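Local coordinates for transcription antitermination protein NusB (Thermotoga maritima, PDB 1TZV) that probably binds the boxA antiterminator RNA of ribosomal RNA operons and takes part in transcription antitermination, allowing the rRNA genes to be transcribed, at residues R6-L10 with E106-I110; R49-I54 with Y90-E95; I61-I65 with L85-Y90; L64-Y68 with R129-H134. Where two conformers were deposited one is given. Residue numbers count along the deposited sequence, not the author numbering.

Contact 1 of 4, residues R6-L10 with E106-I110; sequences RRMRL and EAIEI
Two helical segments, 6-10 and 106-110, run 11.4 Å apart at closest axis approach, their N-to-C directions 58° apart and the signed crossing angle -58°. Arg6 lies level with Glu106 (CA to CA 7.5 Å) and Leu10 with Ile110 (7.7 Å). A gap this wide is filled by long side chains. Arg6, chi1 m and then extended (t, t), reaches across so that its NE lies 3.0 Å from Glu109 OE1, in a well-aligned hydrogen bond, and 2.7 Å from Glu106 OE1, in a bent, weak one; both pairs are salt bridges. Arg6 NH1 adds a weak bond to Glu109 OE2 at 3.4 Å. Water 1 donates to Glu109 OE2 (2.8 Å) and weakly accepts from Arg6 NH1 (3.3 Å). The three side chains thus form a salt-bridge network in the partly buried joint of the all-helical NusB fold, where helix 5-19 meets helix 100-114. Arg9 (chi1 t, chi2 t, chi3 m) behaves differently: it lays a guanidinium face over Glu106 CB, 3.3 Å from NH1, while its NE is satisfied by a salt bridge to Glu91 on helix 79-94. One turn further along both helices, Leu10 CD2 packs on Ile110 CG1 at 4.0 Å, and Arg9 CD lies 4.1 Å from Ile110 CD1.

Contact 2 of 4, residues R49-I54 with Y90-E95; sequences RYIRGI and YELLFE
The helical segment 49-54 crosses the helical residues 90-94 of segment 90-95 almost at right angles (91°, axes 10.8 Å apart), and the backbones come closest at Ile54 and Tyr90, CA to CA 6.2 Å. Arg49, extended through chi1 and chi2 (t, t) before chi3 turns p, forms a two-pronged salt bridge with Glu95, the first residue to leave helical phi/psi: NE to OE1 is 2.9 Å and NH1 to OE2 is 3.0 Å. Glu95 OE1 also accepts from Tyr90 OH at 2.6 Å. Next, Tyr50 (chi1 m) places its CG 3.7 Å from Tyr90 CE2; the rings meet obliquely, centroids 5.1 Å apart and planes at 58°. Tyr50 OH donates to Glu91 OE2 at 2.6 Å, an oxygen that also pairs with Arg9 of helix 5-19. Here helix 79-94, running through the middle of the NusB helical bundle, meets helix 41-56 by knobs-into-holes packing: Tyr90, chi1 t, is the knob, and Arg49, Tyr50, Gly53 and Ile54 make the hole. Gly53 forms its bare floor, with CA 3.6 Å from Tyr90 CE1; an ideal CB there would clash, at 2.4 Å from that same ring carbon. Ile54 (chi1 m, chi2 t) closes the hole, its CG1 3.6 Å from Tyr90 CG.

Contact 3 of 4, residues I61-I65 with L85-Y90; sequences IDDLI and LRLATY
Both segments are regular helix, and their axes cross nearly perpendicularly, at 101°, with a closest approach of 9.8 Å. Ile61 sits opposite Arg86 (CA to CA 6.3 Å) and Ile65 opposite Leu85 (7.3 Å). In the all-helical NusB fold this is where the short helix 58-66 lies across helix 79-94, and most of the touching residues are buried. Ile61, Leu64 and Ile65 point their CA-to-CB bonds at the other helix. Both isoleucines are m, t: Ile61 CG2 rests 3.9 Å from Arg86 CA and 4.1 Å from Thr89 CB, while its CD1 reaches Tyr90 CB at 4.0 Å. Ile65 CD1 packs against Leu85 CB at 3.9 Å, and its CG1 lies 3.6 Å from Thr89 OG1. That hydroxyl is turned back into its own helix by chi1 m, donating to Leu85 O at 2.8 Å; the same rotamer sets CG2 toward Leu64: Thr89 CG2 to Leu64 CD2 is 4.0 Å. Helix 117-134 adds Ile130 against Thr89 and His134 against Leu64. At the more open edge, Arg86, stretched out beyond an m chi1, forms a two-pronged salt bridge with Asp62 through two nearly linear hydrogen bonds: NE to OD1 and NH1 to OD2 are both 2.8 Å.

Contact 4 of 4, residues L64-Y68 with R129-H134; sequences LISRY and RIAKEH
The C-terminal part of helix 58-66 and the residues after it lean on the last turns of helix 117-134, joining two helices of the NusB bundle toward its periphery. Segment 64-68 starts helical at Leu64 and Ile65; by Tyr68 phi/psi has moved to -116/5. The backbones are nearest at Ile65 and Ile130, CA to CA 7.5 Å. Tyr68 dominates. With chi1 m and chi2 83°, its ring lies against Ile130 (m, t), whose CG1 makes a CH-pi contact over the ring face, 3.8 Å from the centroid. Arg129 folds alongside, chi1 m and chi2 t with a p bend at chi3 that lays its guanidinium face over Tyr68 CD2; its CB is 3.6 Å from that same CD2, and its NH2 donates a weak hydrogen bond to Tyr68 O at 3.0 Å. Leu64 (t, p) sends CD1 over the face of the His134 imidazole, a second CH-pi contact with CD1 3.8 Å from the ring centroid, and its CD2 lies 4.4 Å from Ile130 CG2. Ile65 points its CB away, yet its CG1 is still 4.2 Å from Ile130 CD1. His134, chi1 m and chi2 94°, turns ND1 back for a weak bond to Ile130 O at 3.4 Å. Glu133, m then t, brings OE1 to the edge of the Tyr68 ring. The place of the Tyr68 hydroxyl is less sure, but as modelled Tyr68 OH donates to Glu133 OE1 at 2.7 Å.

Contacts 2 and 3 are the buried pair: both use helix 79-94, share Tyr90, and bring helices 41-56 and 58-66 across it nearly at right angles, their centres 9 Å apart. Contact 2 mixes an aromatic knob with two buried glutamates, whereas contact 3 is aliphatic inside, with one ion pair at its edge. Contacts 1 and 4 are only partly buried. Contact 1 relies on charge, contact 4 on CH-pi packing against a tyrosine and a histidine ring; the two do not touch, their nearest atoms about 10 Å apart. Arg9 NE and Glu91 OE2, 2.9 Å apart in a salt bridge, tie contact 1 to contact 2, and Leu64 and Ile65 serve both contacts 3 and 4.

Contact 1 of 4, residues R6-L10 with E106-I110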
loop_
_atom_site.group_PDB
_atom_site.type_symbol
_atom_site.label_atom_id
_atom_site.label_comp_id
_atom_site.label_asym_id
_atom_site.label_seq_id
_atom_site.Cartn_x
_atom_site.Cartn_y
_atom_site.Cartn_z
ATOM N N ARG A 6 11.934 0.059 -0.936
ATOM C CA ARG A 6 11.304 -0.154 0.354
ATOM C C ARG A 6 11.069 1.122 1.125
ATOM O O ARG A 6 10.043 1.248 1.803
ATOM C CB ARG A 6 12.136 -1.098 1.219
ATOM C CG ARG A 6 11.954 -2.562 0.892
ATOM C CD ARG A 6 12.665 -3.420 1.923
ATOM N NE ARG A 6 12.576 -4.844 1.617
ATOM C CZ ARG A 6 13.482 -5.537 0.932
ATOM N NH1 ARG A 6 13.288 -6.833 0.714
ATOM N NH2 ARG A 6 14.586 -4.949 0.482
ATOM N N ARG A 7 12.010 2.060 1.061
ATOM C CA ARG A 7 11.861 3.316 1.784
ATOM C C ARG A 7 10.845 4.227 1.089
ATOM O O ARG A 7 10.065 4.913 1.752
ATOM C CB ARG A 7 13.227 4.017 1.950
ATOM C CG ARG A 7 13.191 5.206 2.906
ATOM C CD ARG A 7 14.566 5.586 3.493
ATOM N NE ARG A 7 14.413 6.670 4.462
ATOM C CZ ARG A 7 14.594 7.960 4.195
ATOM N NH1 ARG A 7 14.406 8.868 5.146
ATOM N NH2 ARG A 7 14.991 8.343 2.990
ATOM N N MET A 8 10.862 4.231 -0.236
ATOM C CA MET A 8 9.902 5.015 -1.008
ATOM C C MET A 8 8.499 4.520 -0.620
ATOM O O MET A 8 7.627 5.325 -0.280
ATOM C CB MET A 8 10.151 4.792 -2.510
ATOM C CG MET A 8 9.171 5.467 -3.478
ATOM S SD MET A 8 7.530 4.723 -3.626
ATOM C CE MET A 8 7.935 3.173 -4.466
ATOM N N ARG A 9 8.289 3.202 -0.651
ATOM C CA ARG A 9 6.984 2.643 -0.332
ATOM C C ARG A 9 6.576 2.914 1.105
ATOM O O ARG A 9 5.387 3.136 1.377
ATOM C CB ARG A 9 6.940 1.136 -0.600
ATOM C CG ARG A 9 5.530 0.581 -0.566
ATOM C CD ARG A 9 5.498 -0.925 -0.633
ATOM N NE ARG A 9 5.920 -1.481 -1.915
ATOM C CZ ARG A 9 7.091 -2.065 -2.122
ATOM N NH1 ARG A 9 7.987 -2.160 -1.149
ATOM N NH2 ARG A 9 7.336 -2.628 -3.292
ATOM N N LEU A 10 7.538 2.894 2.024
ATOM C CA LEU A 10 7.218 3.173 3.421
ATOM C C LEU A 10 6.743 4.612 3.593
ATOM O O LEU A 10 5.916 4.890 4.453
ATOM C CB LEU A 10 8.421 2.921 4.335
ATOM C CG LEU A 10 8.589 1.519 4.929
ATOM C CD1 LEU A 10 9.907 1.498 5.690
ATOM C CD2 LEU A 10 7.403 1.147 5.841
ATOM N N GLU A 106 6.757 -7.546 0.341
ATOM C CA GLU A 106 7.036 -6.261 0.977
ATOM C C GLU A 106 5.867 -5.770 1.813
ATOM O O GLU A 106 6.056 -5.164 2.867
ATOM C CB GLU A 106 7.381 -5.207 -0.071
ATOM C CG GLU A 106 8.695 -5.447 -0.766
ATOM C CD GLU A 106 9.810 -5.713 0.211
ATOM O OE1 GLU A 106 9.912 -4.974 1.208
ATOM O OE2 GLU A 106 10.590 -6.657 -0.016
ATOM N N ALA A 107 4.657 -6.039 1.349
ATOM C CA ALA A 107 3.461 -5.598 2.067
ATOM C C ALA A 107 3.427 -6.361 3.402
ATOM O O ALA A 107 3.134 -5.787 4.453
ATOM C CB ALA A 107 2.220 -5.911 1.258
ATOM N N ILE A 108 3.702 -7.658 3.374
ATOM C CA ILE A 108 3.736 -8.468 4.585
ATOM C C ILE A 108 4.771 -7.881 5.550
ATOM O O ILE A 108 4.526 -7.832 6.764
ATOM C CB ILE A 108 4.121 -9.942 4.257
ATOM C CG1 ILE A 108 2.983 -10.634 3.507
ATOM C CG2 ILE A 108 4.467 -10.711 5.535
ATOM C CD1 ILE A 108 3.439 -11.927 2.813
ATOM N N GLU A 109 5.921 -7.459 5.041
ATOM C CA GLU A 109 6.961 -6.862 5.887
ATOM C C GLU A 109 6.419 -5.633 6.613
ATOM O O GLU A 109 6.692 -5.452 7.816
ATOM C CB GLU A 109 8.177 -6.427 5.064
ATOM C CG GLU A 109 9.137 -7.523 4.586
ATOM C CD GLU A 109 10.180 -6.987 3.585
ATOM O OE1 GLU A 109 10.357 -5.748 3.490
ATOM O OE2 GLU A 109 10.830 -7.803 2.893
ATOM N N ILE A 110 5.674 -4.774 5.919
ATOM C CA ILE A 110 5.134 -3.589 6.576
ATOM C C ILE A 110 4.117 -3.994 7.630
ATOM O O ILE A 110 4.120 -3.454 8.740
ATOM C CB ILE A 110 4.493 -2.622 5.552
ATOM C CG1 ILE A 110 5.559 -2.137 4.557
ATOM C CG2 ILE A 110 3.883 -1.404 6.292
ATOM C CD1 ILE A 110 4.993 -1.223 3.436
HETATM O O HOH W 1 11.224 -9.464 0.711
#

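Contact 2 of 4, residues R49-I54 with Y90-E95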
loop_
_atom_site.group_PDB
_atom_site.type_symbol
_atom_site.label_atom_id
_atom_site.label_comp_id
_atom_site.label_asym_id
_atom_site.label_seq_id
_atom_site.Cartn_x
_atom_site.Cartn_y
_atom_site.Cartn_z
ATOM N N ARG A 49 3.234 9.656 -7.126
ATOM C CA ARG A 49 2.375 8.941 -8.060
ATOM C C ARG A 49 1.514 7.919 -7.284
ATOM O O ARG A 49 0.305 7.780 -7.529
ATOM C CB ARG A 49 3.214 8.222 -9.133
ATOM C CG ARG A 49 2.367 7.477 -10.142
ATOM C CD ARG A 49 3.194 6.733 -11.208
ATOM N NE ARG A 49 3.986 5.641 -10.643
ATOM C CZ ARG A 49 5.285 5.724 -10.381
ATOM N NH1 ARG A 49 5.922 4.689 -9.854
ATOM N NH2 ARG A 49 5.960 6.831 -10.663
ATOM N N TYR A 50 2.153 7.189 -6.369
ATOM C CA TYR A 50 1.431 6.214 -5.537
ATOM C C TYR A 50 0.289 6.872 -4.751
ATOM O O TYR A 50 -0.857 6.414 -4.787
ATOM C CB TYR A 50 2.378 5.545 -4.516
ATOM C CG TYR A 50 3.093 4.280 -4.969
ATOM C CD1 TYR A 50 3.987 4.305 -6.048
ATOM C CD2 TYR A 50 2.912 3.068 -4.288
ATOM C CE1 TYR A 50 4.691 3.155 -6.422
ATOM C CE2 TYR A 50 3.608 1.916 -4.666
ATOM C CZ TYR A 50 4.496 1.971 -5.720
ATOM O OH TYR A 50 5.230 0.850 -6.027
ATOM N N ILE A 51 0.614 7.937 -4.028
ATOM C CA ILE A 51 -0.400 8.609 -3.219
ATOM C C ILE A 51 -1.530 9.155 -4.084
ATOM O O ILE A 51 -2.701 9.012 -3.741
ATOM C CB ILE A 51 0.255 9.698 -2.342
ATOM C CG1 ILE A 51 0.946 9.026 -1.145
ATOM C CG2 ILE A 51 -0.783 10.730 -1.880
ATOM C CD1 ILE A 51 -0.005 8.252 -0.191
ATOM N N ARG A 52 -1.207 9.750 -5.229
ATOM C CA ARG A 52 -2.279 10.262 -6.079
ATOM C C ARG A 52 -3.101 9.119 -6.658
ATOM O O ARG A 52 -4.323 9.236 -6.783
ATOM C CB ARG A 52 -1.712 11.155 -7.179
ATOM C CG ARG A 52 -1.303 12.507 -6.611
ATOM C CD ARG A 52 -0.712 13.444 -7.643
ATOM N NE ARG A 52 -1.676 13.894 -8.645
ATOM C CZ ARG A 52 -1.372 14.775 -9.599
ATOM N NH1 ARG A 52 -0.146 15.271 -9.648
ATOM N NH2 ARG A 52 -2.279 15.145 -10.491
ATOM N N GLY A 53 -2.434 8.009 -6.980
ATOM C CA GLY A 53 -3.122 6.851 -7.524
ATOM C C GLY A 53 -4.061 6.201 -6.524
ATOM O O GLY A 53 -5.155 5.758 -6.866
ATOM N N ILE A 54 -3.630 6.141 -5.267
ATOM C CA ILE A 54 -4.459 5.551 -4.232
ATOM C C ILE A 54 -5.638 6.488 -3.973
ATOM O O ILE A 54 -6.775 6.042 -3.853
ATOM C CB ILE A 54 -3.629 5.316 -2.955
ATOM C CG1 ILE A 54 -2.609 4.193 -3.226
ATOM C CG2 ILE A 54 -4.550 4.990 -1.772
ATOM C CD1 ILE A 54 -1.480 4.112 -2.206
ATOM N N TYR A 90 -3.113 -1.255 -4.774
ATOM C CA TYR A 90 -2.783 -0.234 -5.746
ATOM C C TYR A 90 -1.557 -0.679 -6.541
ATOM O O TYR A 90 -1.536 -0.623 -7.776
ATOM C CB TYR A 90 -2.460 1.094 -5.042
ATOM C CG TYR A 90 -1.755 2.055 -5.975
ATOM C CD1 TYR A 90 -2.467 2.742 -6.980
ATOM C CD2 TYR A 90 -0.364 2.154 -5.971
ATOM C CE1 TYR A 90 -1.794 3.481 -7.956
ATOM C CE2 TYR A 90 0.316 2.892 -6.950
ATOM C CZ TYR A 90 -0.413 3.540 -7.934
ATOM O OH TYR A 90 0.252 4.214 -8.940
ATOM N N GLU A 91 -0.513 -1.113 -5.844
ATOM C CA GLU A 91 0.710 -1.516 -6.509
ATOM C C GLU A 91 0.476 -2.713 -7.437
ATOM O O GLU A 91 0.971 -2.730 -8.581
ATOM C CB GLU A 91 1.792 -1.823 -5.464
ATOM C CG GLU A 91 3.155 -2.022 -6.071
ATOM C CD GLU A 91 4.213 -2.200 -5.007
ATOM O OE1 GLU A 91 4.482 -3.360 -4.628
ATOM O OE2 GLU A 91 4.761 -1.195 -4.538
ATOM N N LEU A 92 -0.259 -3.700 -6.958
ATOM C CA LEU A 92 -0.600 -4.887 -7.749
ATOM C C LEU A 92 -1.300 -4.505 -9.068
ATOM O O LEU A 92 -0.935 -4.976 -10.163
ATOM C CB LEU A 92 -1.566 -5.753 -6.950
ATOM C CG LEU A 92 -1.444 -7.225 -6.598
ATOM C CD1 LEU A 92 -1.689 -7.411 -5.102
ATOM C CD2 LEU A 92 -2.482 -8.000 -7.386
ATOM N N LEU A 93 -2.307 -3.648 -8.975
ATOM C CA LEU A 93 -3.088 -3.272 -10.146
ATOM C C LEU A 93 -2.470 -2.266 -11.090
ATOM O O LEU A 93 -2.624 -2.390 -12.315
ATOM C CB LEU A 93 -4.434 -2.697 -9.701
ATOM C CG LEU A 93 -5.388 -3.596 -8.930
ATOM C CD1 LEU A 93 -6.530 -2.744 -8.383
ATOM C CD2 LEU A 93 -5.897 -4.697 -9.852
ATOM N N PHE A 94 -1.758 -1.288 -10.545
ATOM C CA PHE A 94 -1.269 -0.168 -11.333
ATOM C C PHE A 94 0.197 0.025 -11.595
ATOM O O PHE A 94 0.571 0.770 -12.510
ATOM C CB PHE A 94 -1.817 1.118 -10.708
ATOM C CG PHE A 94 -3.314 1.185 -10.695
ATOM C CD1 PHE A 94 -4.009 1.469 -11.862
ATOM C CD2 PHE A 94 -4.037 0.926 -9.534
ATOM C CE1 PHE A 94 -5.406 1.496 -11.871
ATOM C CE2 PHE A 94 -5.429 0.950 -9.532
ATOM C CZ PHE A 94 -6.118 1.233 -10.707
ATOM N N GLU A 95 1.041 -0.598 -10.793
ATOM C CA GLU A 95 2.459 -0.431 -10.989
ATOM C C GLU A 95 2.949 -1.652 -11.743
ATOM O O GLU A 95 3.288 -2.678 -11.164
ATOM C CB GLU A 95 3.149 -0.249 -9.634
ATOM C CG GLU A 95 2.708 1.057 -8.956
ATOM C CD GLU A 95 3.239 2.299 -9.662
ATOM O OE1 GLU A 95 2.617 3.371 -9.583
ATOM O OE2 GLU A 95 4.312 2.204 -10.295
#

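Contact 3 of 4, residues I61-I65 with L85-Y90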
loop_
_atom_site.group_PDB
_atom_site.type_symbol
_atom_site.label_atom_id
_atom_site.label_comp_id
_atom_site.label_asym_id
_atom_site.label_seq_id
_atom_site.Cartn_x
_atom_site.Cartn_y
_atom_site.Cartn_z
ATOM N N ILE A 61 -10.450 0.510 -4.956
ATOM C CA ILE A 61 -9.489 -0.301 -4.196
ATOM C C ILE A 61 -10.149 -0.885 -2.938
ATOM O O ILE A 61 -10.053 -2.096 -2.679
ATOM C CB ILE A 61 -8.239 0.551 -3.823
ATOM C CG1 ILE A 61 -7.407 0.815 -5.076
ATOM C CG2 ILE A 61 -7.390 -0.156 -2.779
ATOM C CD1 ILE A 61 -6.371 1.892 -4.880
ATOM N N ASP A 62 -10.827 -0.043 -2.159
ATOM C CA ASP A 62 -11.490 -0.516 -0.944
ATOM C C ASP A 62 -12.570 -1.552 -1.265
ATOM O O ASP A 62 -12.677 -2.576 -0.589
ATOM C CB ASP A 62 -12.127 0.659 -0.183
ATOM C CG ASP A 62 -11.117 1.476 0.585
ATOM O OD1 ASP A 62 -9.905 1.166 0.541
ATOM O OD2 ASP A 62 -11.542 2.458 1.260
ATOM N N ASP A 63 -13.359 -1.274 -2.300
ATOM C CA ASP A 63 -14.424 -2.180 -2.728
ATOM C C ASP A 63 -13.860 -3.543 -3.116
ATOM O O ASP A 63 -14.442 -4.579 -2.802
ATOM C CB ASP A 63 -15.196 -1.545 -3.901
ATOM C CG ASP A 63 -15.671 -2.564 -4.939
ATOM O OD1 ASP A 63 -16.822 -2.435 -5.401
ATOM O OD2 ASP A 63 -14.903 -3.473 -5.317
ATOM N N LEU A 64 -12.722 -3.539 -3.793
ATOM C CA LEU A 64 -12.093 -4.780 -4.222
ATOM C C LEU A 64 -11.582 -5.565 -2.999
ATOM O O LEU A 64 -11.840 -6.759 -2.871
ATOM C CB LEU A 64 -10.940 -4.489 -5.188
ATOM C CG LEU A 64 -10.151 -5.723 -5.663
ATOM C CD1 LEU A 64 -11.090 -6.763 -6.278
ATOM C CD2 LEU A 64 -9.097 -5.296 -6.656
ATOM N N ILE A 65 -10.874 -4.899 -2.089
ATOM C CA ILE A 65 -10.373 -5.582 -0.899
ATOM C C ILE A 65 -11.522 -6.204 -0.101
ATOM O O ILE A 65 -11.429 -7.342 0.376
ATOM C CB ILE A 65 -9.609 -4.588 0.018
ATOM C CG1 ILE A 65 -8.343 -4.110 -0.688
ATOM C CG2 ILE A 65 -9.248 -5.257 1.336
ATOM C CD1 ILE A 65 -7.795 -2.818 -0.081
ATOM N N LEU A 85 -3.109 -3.047 2.929
ATOM C CA LEU A 85 -3.902 -3.669 1.871
ATOM C C LEU A 85 -4.194 -2.681 0.750
ATOM O O LEU A 85 -4.115 -3.029 -0.436
ATOM C CB LEU A 85 -5.194 -4.266 2.445
ATOM C CG LEU A 85 -4.971 -5.516 3.309
ATOM C CD1 LEU A 85 -6.300 -5.920 3.963
ATOM C CD2 LEU A 85 -4.425 -6.684 2.469
ATOM N N ARG A 86 -4.513 -1.436 1.080
ATOM C CA ARG A 86 -4.768 -0.425 0.048
ATOM C C ARG A 86 -3.520 -0.194 -0.807
ATOM O O ARG A 86 -3.585 -0.179 -2.047
ATOM C CB ARG A 86 -5.175 0.917 0.673
ATOM C CG ARG A 86 -6.572 0.941 1.219
ATOM C CD ARG A 86 -6.736 2.139 2.121
ATOM N NE ARG A 86 -8.153 2.437 2.321
ATOM C CZ ARG A 86 -8.614 3.279 3.243
ATOM N NH1 ARG A 86 -9.916 3.520 3.323
ATOM N NH2 ARG A 86 -7.775 3.833 4.113
ATOM N N LEU A 87 -2.385 -0.009 -0.150
ATOM C CA LEU A 87 -1.115 0.243 -0.826
ATOM C C LEU A 87 -0.708 -0.913 -1.743
ATOM O O LEU A 87 -0.331 -0.713 -2.914
ATOM C CB LEU A 87 -0.029 0.508 0.231
ATOM C CG LEU A 87 1.434 0.658 -0.203
ATOM C CD1 LEU A 87 1.558 1.584 -1.399
ATOM C CD2 LEU A 87 2.237 1.201 0.973
ATOM N N ALA A 88 -0.775 -2.128 -1.219
ATOM C CA ALA A 88 -0.418 -3.314 -1.996
ATOM C C ALA A 88 -1.380 -3.549 -3.158
ATOM O O ALA A 88 -0.934 -3.972 -4.239
ATOM C CB ALA A 88 -0.386 -4.562 -1.088
ATOM N N THR A 89 -2.679 -3.320 -2.967
ATOM C CA THR A 89 -3.656 -3.524 -4.045
ATOM C C THR A 89 -3.385 -2.500 -5.147
ATOM O O THR A 89 -3.389 -2.843 -6.343
ATOM C CB THR A 89 -5.091 -3.424 -3.490
ATOM O OG1 THR A 89 -5.273 -4.481 -2.544
ATOM C CG2 THR A 89 -6.150 -3.608 -4.603
ATOM N N TYR A 90 -3.113 -1.255 -4.774
ATOM C CA TYR A 90 -2.783 -0.234 -5.746
ATOM C C TYR A 90 -1.557 -0.679 -6.541
ATOM O O TYR A 90 -1.536 -0.623 -7.776
ATOM C CB TYR A 90 -2.460 1.094 -5.042
ATOM C CG TYR A 90 -1.755 2.055 -5.975
ATOM C CD1 TYR A 90 -2.467 2.742 -6.980
ATOM C CD2 TYR A 90 -0.364 2.154 -5.971
ATOM C CE1 TYR A 90 -1.794 3.481 -7.956
ATOM C CE2 TYR A 90 0.316 2.892 -6.950
ATOM C CZ TYR A 90 -0.413 3.540 -7.934
ATOM O OH TYR A 90 0.252 4.214 -8.940
#

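Contact 4 of 4, residues L64-Y68 with R129-H134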
loop_
_atom_site.group_PDB
_atom_site.type_symbol
_atom_site.label_atom_id
_atom_site.label_comp_id
_atom_site.label_asym_id
_atom_site.label_seq_id
_atom_site.Cartn_x
_atom_site.Cartn_y
_atom_site.Cartn_z
ATOM N N LEU A 64 -12.722 -3.539 -3.793
ATOM C CA LEU A 64 -12.093 -4.780 -4.222
ATOM C C LEU A 64 -11.582 -5.565 -2.999
ATOM O O LEU A 64 -11.840 -6.759 -2.871
ATOM C CB LEU A 64 -10.940 -4.489 -5.188
ATOM C CG LEU A 64 -10.151 -5.723 -5.663
ATOM C CD1 LEU A 64 -11.090 -6.763 -6.278
ATOM C CD2 LEU A 64 -9.097 -5.296 -6.656
ATOM N N ILE A 65 -10.874 -4.899 -2.089
ATOM C CA ILE A 65 -10.373 -5.582 -0.899
ATOM C C ILE A 65 -11.522 -6.204 -0.101
ATOM O O ILE A 65 -11.429 -7.342 0.376
ATOM C CB ILE A 65 -9.609 -4.588 0.018
ATOM C CG1 ILE A 65 -8.343 -4.110 -0.688
ATOM C CG2 ILE A 65 -9.248 -5.257 1.336
ATOM C CD1 ILE A 65 -7.795 -2.818 -0.081
ATOM N N SER A 66 -12.619 -5.467 0.017
ATOM C CA SER A 66 -13.769 -5.934 0.777
ATOM C C SER A 66 -14.366 -7.240 0.239
ATOM O O SER A 66 -15.024 -7.967 0.986
ATOM C CB SER A 66 -14.829 -4.831 0.846
ATOM O OG SER A 66 -14.357 -3.717 1.612
ATOM N N ARG A 67 -14.142 -7.537 -1.038
ATOM C CA ARG A 67 -14.665 -8.777 -1.613
ATOM C C ARG A 67 -13.926 -10.000 -1.073
ATOM O O ARG A 67 -14.304 -11.140 -1.356
ATOM C CB ARG A 67 -14.551 -8.748 -3.136
ATOM C CG ARG A 67 -15.455 -7.732 -3.802
ATOM C CD ARG A 67 -15.240 -7.752 -5.299
ATOM N NE ARG A 67 -15.240 -6.409 -5.865
ATOM C CZ ARG A 67 -14.888 -6.132 -7.113
ATOM N NH1 ARG A 67 -14.509 -7.108 -7.927
ATOM N NH2 ARG A 67 -14.903 -4.879 -7.543
ATOM N N TYR A 68 -12.870 -9.766 -0.299
ATOM C CA TYR A 68 -12.101 -10.853 0.278
ATOM C C TYR A 68 -12.167 -10.862 1.799
ATOM O O TYR A 68 -11.496 -11.668 2.437
ATOM C CB TYR A 68 -10.644 -10.763 -0.191
ATOM C CG TYR A 68 -10.517 -10.864 -1.692
ATOM C CD1 TYR A 68 -10.696 -9.746 -2.504
ATOM C CD2 TYR A 68 -10.285 -12.095 -2.310
ATOM C CE1 TYR A 68 -10.654 -9.846 -3.893
ATOM C CE2 TYR A 68 -10.243 -12.212 -3.702
ATOM C CZ TYR A 68 -10.431 -11.080 -4.482
ATOM O OH TYR A 68 -10.406 -11.175 -5.857
ATOM N N ARG A 129 -4.969 -13.985 -2.514
ATOM C CA ARG A 129 -6.264 -14.151 -3.158
ATOM C C ARG A 129 -6.541 -13.029 -4.160
ATOM O O ARG A 129 -7.014 -13.274 -5.276
ATOM C CB ARG A 129 -7.369 -14.250 -2.092
ATOM C CG ARG A 129 -7.333 -15.572 -1.305
ATOM C CD ARG A 129 -8.091 -15.496 0.032
ATOM N NE ARG A 129 -9.521 -15.269 -0.149
ATOM C CZ ARG A 129 -10.318 -14.652 0.723
ATOM N NH1 ARG A 129 -11.606 -14.506 0.448
ATOM N NH2 ARG A 129 -9.835 -14.152 1.858
ATOM N N ILE A 130 -6.249 -11.787 -3.794
ATOM C CA ILE A 130 -6.469 -10.684 -4.720
ATOM C C ILE A 130 -5.565 -10.834 -5.947
ATOM O O ILE A 130 -6.015 -10.634 -7.083
ATOM C CB ILE A 130 -6.181 -9.313 -4.056
ATOM C CG1 ILE A 130 -7.237 -9.026 -2.987
ATOM C CG2 ILE A 130 -6.145 -8.201 -5.107
ATOM C CD1 ILE A 130 -6.893 -7.828 -2.096
ATOM N N ALA A 131 -4.309 -11.192 -5.720
ATOM C CA ALA A 131 -3.351 -11.328 -6.817
ATOM C C ALA A 131 -3.703 -12.448 -7.785
ATOM O O ALA A 131 -3.595 -12.280 -9.010
ATOM C CB ALA A 131 -1.946 -11.552 -6.261
ATOM N N LYS A 132 -4.159 -13.577 -7.262
ATOM C CA LYS A 132 -4.444 -14.688 -8.163
ATOM C C LYS A 132 -5.661 -14.427 -9.030
ATOM O O LYS A 132 -5.840 -15.083 -10.071
ATOM C CB LYS A 132 -4.588 -15.994 -7.388
ATOM C CG LYS A 132 -5.835 -16.131 -6.569
ATOM C CD LYS A 132 -5.833 -17.484 -5.866
ATOM C CE LYS A 132 -4.511 -17.740 -5.153
ATOM N N GLU A 133 -6.488 -13.455 -8.649
ATOM C CA GLU A 133 -7.676 -13.150 -9.436
ATOM C C GLU A 133 -7.594 -11.803 -10.145
ATOM O O GLU A 133 -8.389 -11.544 -11.054
ATOM C CB GLU A 133 -8.928 -13.182 -8.548
ATOM C CG GLU A 133 -9.147 -14.539 -7.910
ATOM C CD GLU A 133 -10.427 -14.625 -7.111
ATOM O OE1 GLU A 133 -11.025 -13.575 -6.808
ATOM O OE2 GLU A 133 -10.830 -15.759 -6.772
ATOM N N HIS A 134 -6.613 -10.980 -9.779
ATOM C CA HIS A 134 -6.499 -9.639 -10.343
ATOM C C HIS A 134 -5.167 -9.145 -10.813
ATOM O O HIS A 134 -5.068 -8.017 -11.303
ATOM C CB HIS A 134 -7.077 -8.639 -9.346
ATOM C CG HIS A 134 -8.539 -8.821 -9.139
ATOM N ND1 HIS A 134 -9.064 -9.590 -8.122
ATOM C CD2 HIS A 134 -9.595 -8.408 -9.880
ATOM C CE1 HIS A 134 -10.379 -9.645 -8.249
ATOM N NE2 HIS A 134 -10.725 -8.938 -9.308
#